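PDB 6JEB: beta-hexosaminidase Amuc_2018 from Akkermansia muciniphila, which removes terminal N-acetylglucosamine and N-acetylgalactosamine units from the non-reducing ends of glycans and chitobiose, as a zinc-containing family 20 glycoside hydrolase. Local coordinates for residues Pro139-Leu144 with Val232-Ala237; Gln195-His198 with Phe204-Phe207; Glu262-Glu265 with Leu269-Glu272. All blocks are in the same frame, centred on the assembly; numbering follows the deposited sequence.

Contact 1. Residues Pro139-Leu144 with Val232-Ala237; sequences PGYPKL and VWKFYA
In the TIM-barrel catalytic domain of this family 20 enzyme, a T-shaped aromatic pair, Tyr141 with Phe235, fastens a long connection that follows strand 123-127 to the outer helix 230-246. The edge of Phe235 points at the face of Tyr141: the ring centroids lie 4.8 Å apart and the planes stand at 78°. Phe235 CD1 sits almost over the middle of the tyrosine ring, 3.6 Å from Tyr141 CD1, so an aromatic C-H meets the pi cloud. Phe235 reaches this place because its CG is anti to the backbone N (chi1 172°). The tyrosine lies long enough against the helix for its OH to come within 3.5 Å of Phe235 CA. On the same helix, the aliphatic Lys234 CG lies 3.7 Å from Tyr141 OH. A phenol suits a partly exposed position of this kind, since its face can pack on an apolar neighbour while its hydroxyl stays at the helix surface.

Leu144 takes the phenylalanine from another part of the same rim. Its CD1 lies 3.8 Å from Phe235 CE1, in the plane of that ring, and the branched end of a leucine fits such an edge well. A hydrogen bond of 3.1 Å from Leu144 N to Tyr141 O helps to hold the two side chains in this arrangement.

Leu197 of helix 195-200 packs against both Leu144 and Phe235, and the ring of Phe204 meets that of Phe235. Further round helix 230-246, Trp233 leans on Thr293 and Leu296 of helix 282-299.

Contact 2. Residues Gln195-His198 with Phe204-Phe207; sequences QALH and FFCF. With ZN (zinc ion), chain B.
The imidazole of His198 lies over one face of the Phe205 ring as an offset stack, with centroids 4.3 Å apart and planes inclined by 30°. The tilt carries His198 ND1 closest, 3.3 Å from Phe205 CG and displaced toward the rim of the benzene ring. His198 CB covers the same face, 3.7 Å from the ring centroid, in a CH-pi contact; CG set anti to the backbone N (chi1 -167°) lets CB and imidazole rest on the phenylalanine. At the histidine edge, in its plane, Phe207 O approaches His198 CE1 at 3.4 Å, while His198 NE2 is hydrogen-bonded to Lys209 N. Histidine offers both a stacking face and a nitrogen for the anchor.

These rings join helix 195-200 of the barrel domain to the loop bringing the first ligand of a four-cysteine zinc site. The CB of Cys206 points away from the helix, and Cys206 SG binds the zinc ion at 2.3 Å, with Cys226, Cys267 and Cys270 completing the site.

Leu197 fills the angle between two phenylalanines. Its CD1 lies 4.0 Å from Phe204 CD2, the two side chains crossing at about a right angle, and its CG is 4.1 Å from Phe205 CZ.

Contact 3. Residues Glu262-Glu265 with Leu269-Glu272; sequences ELWE and LCRE. With ZN (zinc ion), chain B.
Arg271 NE donates a hydrogen bond of 2.8 Å to the backbone Glu265 O, meeting a lone pair in the carbonyl plane with an N-H...O angle of 151°. The arginine also faces the carboxylate of the same residue: Glu265 OE2 and Arg271 NH2 form a long salt bridge of 3.6 Å, with Glu265 OE1 equally far from Arg271 NH2, the carboxylate and guanidinium planes being 61° apart. Glu265 leaves the helix with CB pointing away, and a bend at chi2 (-78°) folds its acid back to the arginine. An alanine here removes the carboxylate, and the guanidinium, left with the carbonyl bond from NE, is likely to be freer to turn about its end. Arg274 gives Glu265 O a second bond and also binds Trp264 O, so two arginines serve carbonyls near the end of helix 262-266, where positive charge is likely to be welcome.

Helix 262-266 runs almost directly into helix 268-277; of the Cys-X-X-Cys pair of the zinc site, Cys267 lies at the junction and Cys270 on the second helix. Cys270 SG binds the zinc ion at 2.4 Å.

Beside the metal, Cys270 SG makes an oblique sulfur-aromatic contact with Trp264, 4.1 Å from its CD1. Trp264 NE1 is hydrogen-bonded to Val225 O, which helps to fix the turn of the indole. Closer to the backbone, Cys270 CB lies 3.4 Å from Trp264 O, and from there the short side chain carries its SG to the metal.

In the fold
From the N terminus, the chain first leaves the small mixed sheet and enters the barrel, where contact 1 opens at 139-144, beyond strand 123-127, and closes across 87 intervening residues on helix 230-246. Contact 2 is nested inside that loop: five residues separate its segments, the end of helix 195-200 and the turn after it. Contact 3 follows in series, past strand 251-253, and spans three intervening residues at the junction of helices 262-266 and 268-277. Contacts 1 and 2 also touch where Val232 CG2 packs 3.3 Å from Phe204 O. Contacts 2 and 3 share the zinc ion, and Cys206 SG also lies against Trp264. Contacts 1 and 3 do not touch, so contact 2 bridges them.

Contact 1. Residues Pro139-Leu144 with Val232-Ala237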
loop_
_atom_site.group_PDB
_atom_site.type_symbol
_atom_site.label_atom_id
_atom_site.label_comp_id
_atom_site.label_asym_id
_atom_site.label_seq_id
_atom_site.Cartn_x
_atom_site.Cartn_y
_atom_site.Cartn_z
ATOM N N PRO A 139 -5.359 10.892 -21.683
ATOM C CA PRO A 139 -5.603 11.517 -22.987
ATOM C C PRO A 139 -7.024 12.054 -23.076
ATOM O O PRO A 139 -7.987 11.413 -22.636
ATOM C CB PRO A 139 -5.372 10.369 -23.976
ATOM C CG PRO A 139 -4.412 9.455 -23.261
ATOM C CD PRO A 139 -4.810 9.530 -21.812
ATOM N N GLY A 140 -7.142 13.261 -23.627
ATOM C CA GLY A 140 -8.413 13.940 -23.735
ATOM C C GLY A 140 -8.755 14.843 -22.572
ATOM O O GLY A 140 -9.757 15.568 -22.646
ATOM N N TYR A 141 -7.964 14.826 -21.499
ATOM C CA TYR A 141 -8.220 15.654 -20.318
ATOM C C TYR A 141 -6.948 16.408 -19.956
ATOM O O TYR A 141 -6.340 16.169 -18.907
ATOM C CB TYR A 141 -8.774 14.815 -19.161
ATOM C CG TYR A 141 -10.116 14.238 -19.548
ATOM C CD1 TYR A 141 -11.282 14.969 -19.366
ATOM C CD2 TYR A 141 -10.208 12.999 -20.170
ATOM C CE1 TYR A 141 -12.513 14.469 -19.763
ATOM C CE2 TYR A 141 -11.424 12.488 -20.571
ATOM C CZ TYR A 141 -12.576 13.225 -20.364
ATOM O OH TYR A 141 -13.793 12.724 -20.764
ATOM N N PRO A 142 -6.522 17.339 -20.819
ATOM C CA PRO A 142 -5.222 17.995 -20.614
ATOM C C PRO A 142 -5.164 18.889 -19.396
ATOM O O PRO A 142 -4.054 19.206 -18.950
ATOM C CB PRO A 142 -5.012 18.791 -21.908
ATOM C CG PRO A 142 -6.402 18.998 -22.451
ATOM C CD PRO A 142 -7.146 17.745 -22.093
ATOM N N LYS A 143 -6.303 19.297 -18.828
ATOM C CA LYS A 143 -6.237 20.115 -17.627
ATOM C C LYS A 143 -5.827 19.321 -16.396
ATOM O O LYS A 143 -5.490 19.931 -15.377
ATOM C CB LYS A 143 -7.540 20.874 -17.372
ATOM C CG LYS A 143 -7.923 21.869 -18.459
ATOM C CD LYS A 143 -9.112 22.704 -17.973
ATOM C CE LYS A 143 -9.712 23.558 -19.038
ATOM N NZ LYS A 143 -10.735 24.442 -18.418
ATOM N N LEU A 144 -5.838 17.984 -16.453
ATOM C CA LEU A 144 -5.236 17.242 -15.353
ATOM C C LEU A 144 -3.767 17.615 -15.213
ATOM O O LEU A 144 -3.262 17.772 -14.095
ATOM C CB LEU A 144 -5.394 15.734 -15.562
ATOM C CG LEU A 144 -6.840 15.234 -15.647
ATOM C CD1 LEU A 144 -6.847 13.741 -15.937
ATOM C CD2 LEU A 144 -7.585 15.524 -14.347
ATOM N N VAL A 232 -18.920 13.105 -16.181
ATOM C CA VAL A 232 -18.241 12.358 -15.126
ATOM C C VAL A 232 -17.998 10.924 -15.577
ATOM O O VAL A 232 -16.900 10.379 -15.423
ATOM C CB VAL A 232 -19.065 12.412 -13.824
ATOM C CG1 VAL A 232 -18.579 11.369 -12.835
ATOM C CG2 VAL A 232 -18.993 13.803 -13.222
ATOM N N TRP A 233 -19.019 10.302 -16.171
ATOM C CA TRP A 233 -18.897 8.907 -16.584
ATOM C C TRP A 233 -18.007 8.758 -17.809
ATOM O O TRP A 233 -17.263 7.777 -17.917
ATOM C CB TRP A 233 -20.288 8.299 -16.777
ATOM C CG TRP A 233 -21.023 8.366 -15.489
ATOM C CD1 TRP A 233 -22.071 9.183 -15.180
ATOM C CD2 TRP A 233 -20.704 7.648 -14.291
ATOM N NE1 TRP A 233 -22.437 9.001 -13.871
ATOM C CE2 TRP A 233 -21.616 8.061 -13.303
ATOM C CE3 TRP A 233 -19.734 6.695 -13.963
ATOM C CZ2 TRP A 233 -21.599 7.540 -12.006
ATOM C CZ3 TRP A 233 -19.719 6.176 -12.680
ATOM C CH2 TRP A 233 -20.648 6.600 -11.715
ATOM N N LYS A 234 -18.060 9.714 -18.741
ATOM C CA LYS A 234 -17.122 9.683 -19.856
ATOM C C LYS A 234 -15.692 9.838 -19.356
ATOM O O LYS A 234 -14.779 9.158 -19.847
ATOM C CB LYS A 234 -17.456 10.775 -20.869
ATOM C CG LYS A 234 -16.611 10.711 -22.132
ATOM C CD LYS A 234 -17.143 11.637 -23.204
ATOM C CE LYS A 234 -16.314 11.540 -24.485
ATOM N NZ LYS A 234 -16.650 12.614 -25.454
ATOM N N PHE A 235 -15.485 10.709 -18.367
ATOM C CA PHE A 235 -14.149 10.908 -17.814
ATOM C C PHE A 235 -13.635 9.632 -17.161
ATOM O O PHE A 235 -12.531 9.168 -17.463
ATOM C CB PHE A 235 -14.176 12.053 -16.797
ATOM C CG PHE A 235 -12.890 12.216 -16.029
ATOM C CD1 PHE A 235 -11.737 12.656 -16.667
ATOM C CD2 PHE A 235 -12.843 11.955 -14.669
ATOM C CE1 PHE A 235 -10.551 12.818 -15.962
ATOM C CE2 PHE A 235 -11.657 12.123 -13.948
ATOM C CZ PHE A 235 -10.514 12.552 -14.594
ATOM N N TYR A 236 -14.423 9.043 -16.257
ATOM C CA TYR A 236 -13.920 7.854 -15.573
ATOM C C TYR A 236 -13.748 6.676 -16.522
ATOM O O TYR A 236 -12.839 5.863 -16.325
ATOM C CB TYR A 236 -14.785 7.508 -14.360
ATOM C CG TYR A 236 -14.542 8.435 -13.188
ATOM C CD1 TYR A 236 -13.256 8.682 -12.717
ATOM C CD2 TYR A 236 -15.598 9.064 -12.552
ATOM C CE1 TYR A 236 -13.036 9.529 -11.644
ATOM C CE2 TYR A 236 -15.391 9.908 -11.483
ATOM C CZ TYR A 236 -14.105 10.137 -11.029
ATOM O OH TYR A 236 -13.893 10.981 -9.958
ATOM N N ALA A 237 -14.590 6.560 -17.556
ATOM C CA ALA A 237 -14.348 5.530 -18.564
ATOM C C ALA A 237 -12.992 5.731 -19.228
ATOM O O ALA A 237 -12.254 4.763 -19.454
ATOM C CB ALA A 237 -15.472 5.508 -19.607
#

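Contact 2. Residues Gln195-His198 with Phe204-Phe207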
loop_
_atom_site.group_PDB
_atom_site.type_symbol
_atom_site.label_atom_id
_atom_site.label_comp_id
_atom_site.label_asym_id
_atom_site.label_seq_id
_atom_site.Cartn_x
_atom_site.Cartn_y
_atom_site.Cartn_z
ATOM N N GLN A 195 -10.414 17.678 -4.649
ATOM C CA GLN A 195 -10.244 19.115 -4.867
ATOM C C GLN A 195 -9.386 19.402 -6.096
ATOM O O GLN A 195 -9.635 20.379 -6.811
ATOM C CB GLN A 195 -9.692 19.824 -3.633
ATOM C CG GLN A 195 -9.683 21.345 -3.808
ATOM C CD GLN A 195 -9.480 22.085 -2.509
ATOM O OE1 GLN A 195 -9.887 21.607 -1.445
ATOM N NE2 GLN A 195 -8.843 23.257 -2.580
ATOM N N ALA A 196 -8.377 18.566 -6.367
ATOM C CA ALA A 196 -7.537 18.808 -7.537
ATOM C C ALA A 196 -8.338 18.629 -8.823
ATOM O O ALA A 196 -8.239 19.450 -9.749
ATOM C CB ALA A 196 -6.297 17.910 -7.510
ATOM N N LEU A 197 -9.165 17.581 -8.882
ATOM C CA LEU A 197 -10.037 17.389 -10.033
ATOM C C LEU A 197 -11.015 18.552 -10.188
ATOM O O LEU A 197 -11.298 18.988 -11.312
ATOM C CB LEU A 197 -10.780 16.052 -9.909
ATOM C CG LEU A 197 -11.691 15.658 -11.077
ATOM C CD1 LEU A 197 -10.909 15.547 -12.383
ATOM C CD2 LEU A 197 -12.441 14.357 -10.766
ATOM N N HIS A 198 -11.533 19.079 -9.071
ATOM C CA HIS A 198 -12.446 20.220 -9.138
ATOM C C HIS A 198 -11.740 21.460 -9.673
ATOM O O HIS A 198 -12.321 22.223 -10.452
ATOM C CB HIS A 198 -13.072 20.480 -7.760
ATOM C CG HIS A 198 -14.246 21.416 -7.786
ATOM N ND1 HIS A 198 -15.411 21.159 -7.095
ATOM C CD2 HIS A 198 -14.431 22.607 -8.407
ATOM C CE1 HIS A 198 -16.268 22.146 -7.297
ATOM N NE2 HIS A 198 -15.700 23.036 -8.092
ATOM N N PHE A 204 -17.521 18.806 -13.320
ATOM C CA PHE A 204 -17.812 17.444 -12.880
ATOM C C PHE A 204 -18.525 17.393 -11.532
ATOM O O PHE A 204 -18.856 16.296 -11.072
ATOM C CB PHE A 204 -16.525 16.613 -12.749
ATOM C CG PHE A 204 -15.788 16.369 -14.045
ATOM C CD1 PHE A 204 -16.329 16.713 -15.280
ATOM C CD2 PHE A 204 -14.534 15.763 -14.014
ATOM C CE1 PHE A 204 -15.611 16.466 -16.472
ATOM C CE2 PHE A 204 -13.811 15.511 -15.185
ATOM C CZ PHE A 204 -14.350 15.865 -16.417
ATOM N N PHE A 205 -18.775 18.536 -10.896
ATOM C CA PHE A 205 -19.201 18.584 -9.505
ATOM C C PHE A 205 -20.589 19.201 -9.377
ATOM O O PHE A 205 -21.036 19.962 -10.239
ATOM C CB PHE A 205 -18.166 19.340 -8.659
ATOM C CG PHE A 205 -16.854 18.617 -8.578
ATOM C CD1 PHE A 205 -15.967 18.640 -9.650
ATOM C CD2 PHE A 205 -16.543 17.851 -7.468
ATOM C CE1 PHE A 205 -14.775 17.919 -9.601
ATOM C CE2 PHE A 205 -15.354 17.138 -7.401
ATOM C CZ PHE A 205 -14.462 17.171 -8.466
ATOM N N CYS A 206 -21.268 18.859 -8.274
ATOM C CA CYS A 206 -22.627 19.348 -8.046
ATOM C C CYS A 206 -22.674 20.871 -8.005
ATOM O O CYS A 206 -23.629 21.486 -8.502
ATOM C CB CYS A 206 -23.169 18.791 -6.729
ATOM S SG CYS A 206 -23.178 16.988 -6.600
ATOM N N PHE A 207 -21.666 21.492 -7.395
ATOM C CA PHE A 207 -21.609 22.941 -7.210
ATOM C C PHE A 207 -20.291 23.430 -7.798
ATOM O O PHE A 207 -19.305 23.632 -7.073
ATOM C CB PHE A 207 -21.791 23.317 -5.738
ATOM C CG PHE A 207 -23.149 22.958 -5.198
ATOM C CD1 PHE A 207 -24.223 23.828 -5.360
ATOM C CD2 PHE A 207 -23.367 21.743 -4.563
ATOM C CE1 PHE A 207 -25.481 23.502 -4.891
ATOM C CE2 PHE A 207 -24.627 21.408 -4.080
ATOM C CZ PHE A 207 -25.684 22.294 -4.244
HETATM ZN ZN ZN B . -25.021 16.299 -7.875
#

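Contact 3. Residues Glu262-Glu265 with Leu269-Glu272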
loop_
_atom_site.group_PDB
_atom_site.type_symbol
_atom_site.label_atom_id
_atom_site.label_comp_id
_atom_site.label_asym_id
_atom_site.label_seq_id
_atom_site.Cartn_x
_atom_site.Cartn_y
_atom_site.Cartn_z
ATOM N N GLU A 262 -23.067 15.839 2.224
ATOM C CA GLU A 262 -23.811 17.094 2.325
ATOM C C GLU A 262 -24.118 17.703 0.958
ATOM O O GLU A 262 -25.245 18.142 0.703
ATOM C CB GLU A 262 -23.011 18.078 3.178
ATOM C CG GLU A 262 -23.574 19.481 3.201
ATOM C CD GLU A 262 -22.654 20.460 3.901
ATOM O OE1 GLU A 262 -21.817 20.016 4.715
ATOM O OE2 GLU A 262 -22.763 21.675 3.631
ATOM N N LEU A 263 -23.123 17.756 0.066
ATOM C CA LEU A 263 -23.356 18.423 -1.214
ATOM C C LEU A 263 -24.225 17.590 -2.151
ATOM O O LEU A 263 -24.984 18.161 -2.944
ATOM C CB LEU A 263 -22.040 18.845 -1.877
ATOM C CG LEU A 263 -21.237 19.896 -1.101
ATOM C CD1 LEU A 263 -20.061 20.422 -1.930
ATOM C CD2 LEU A 263 -22.132 21.047 -0.645
ATOM N N TRP A 264 -24.127 16.254 -2.090
ATOM C CA TRP A 264 -25.086 15.418 -2.808
ATOM C C TRP A 264 -26.506 15.666 -2.312
ATOM O O TRP A 264 -27.451 15.728 -3.111
ATOM C CB TRP A 264 -24.744 13.939 -2.638
ATOM C CG TRP A 264 -23.685 13.424 -3.564
ATOM C CD1 TRP A 264 -22.972 14.140 -4.500
ATOM C CD2 TRP A 264 -23.237 12.069 -3.670
ATOM N NE1 TRP A 264 -22.097 13.306 -5.160
ATOM C CE2 TRP A 264 -22.242 12.031 -4.671
ATOM C CE3 TRP A 264 -23.579 10.880 -3.011
ATOM C CZ2 TRP A 264 -21.588 10.850 -5.032
ATOM C CZ3 TRP A 264 -22.929 9.710 -3.367
ATOM C CH2 TRP A 264 -21.940 9.702 -4.367
ATOM N N GLU A 265 -26.679 15.789 -0.992
ATOM C CA GLU A 265 -28.013 16.041 -0.453
ATOM C C GLU A 265 -28.592 17.332 -1.014
ATOM O O GLU A 265 -29.781 17.389 -1.349
ATOM C CB GLU A 265 -27.978 16.094 1.078
ATOM C CG GLU A 265 -29.366 16.049 1.729
ATOM C CD GLU A 265 -30.096 17.382 1.671
ATOM O OE1 GLU A 265 -29.428 18.433 1.770
ATOM O OE2 GLU A 265 -31.337 17.377 1.514
ATOM N N LEU A 269 -29.530 18.482 -9.013
ATOM C CA LEU A 269 -29.588 17.326 -9.901
ATOM C C LEU A 269 -29.713 16.034 -9.106
ATOM O O LEU A 269 -30.531 15.167 -9.434
ATOM C CB LEU A 269 -28.340 17.269 -10.782
ATOM C CG LEU A 269 -28.104 18.481 -11.683
ATOM C CD1 LEU A 269 -26.808 18.280 -12.461
ATOM C CD2 LEU A 269 -29.277 18.705 -12.625
ATOM N N CYS A 270 -28.896 15.882 -8.059
ATOM C CA CYS A 270 -28.938 14.653 -7.270
ATOM C C CYS A 270 -30.259 14.498 -6.525
ATOM O O CYS A 270 -30.741 13.370 -6.362
ATOM C CB CYS A 270 -27.758 14.592 -6.299
ATOM S SG CYS A 270 -26.147 14.358 -7.105
ATOM N N ARG A 271 -30.860 15.602 -6.071
ATOM C CA ARG A 271 -32.146 15.501 -5.383
ATOM C C ARG A 271 -33.190 14.822 -6.258
ATOM O O ARG A 271 -33.887 13.905 -5.810
ATOM C CB ARG A 271 -32.633 16.885 -4.955
ATOM C CG ARG A 271 -31.943 17.379 -3.717
ATOM C CD ARG A 271 -32.340 18.795 -3.394
ATOM N NE ARG A 271 -31.886 19.139 -2.055
ATOM C CZ ARG A 271 -32.132 20.291 -1.446
ATOM N NH1 ARG A 271 -32.843 21.233 -2.054
ATOM N NH2 ARG A 271 -31.664 20.491 -0.222
ATOM N N GLU A 272 -33.317 15.262 -7.513
ATOM C CA GLU A 272 -34.325 14.669 -8.387
ATOM C C GLU A 272 -33.919 13.284 -8.867
ATOM O O GLU A 272 -34.787 12.434 -9.096
ATOM C CB GLU A 272 -34.617 15.578 -9.579
ATOM C CG GLU A 272 -35.616 16.655 -9.280
ATOM C CD GLU A 272 -36.958 16.102 -8.808
ATOM O OE1 GLU A 272 -37.580 15.284 -9.521
ATOM O OE2 GLU A 272 -37.385 16.479 -7.706
HETATM ZN ZN ZN B . -25.021 16.299 -7.875
#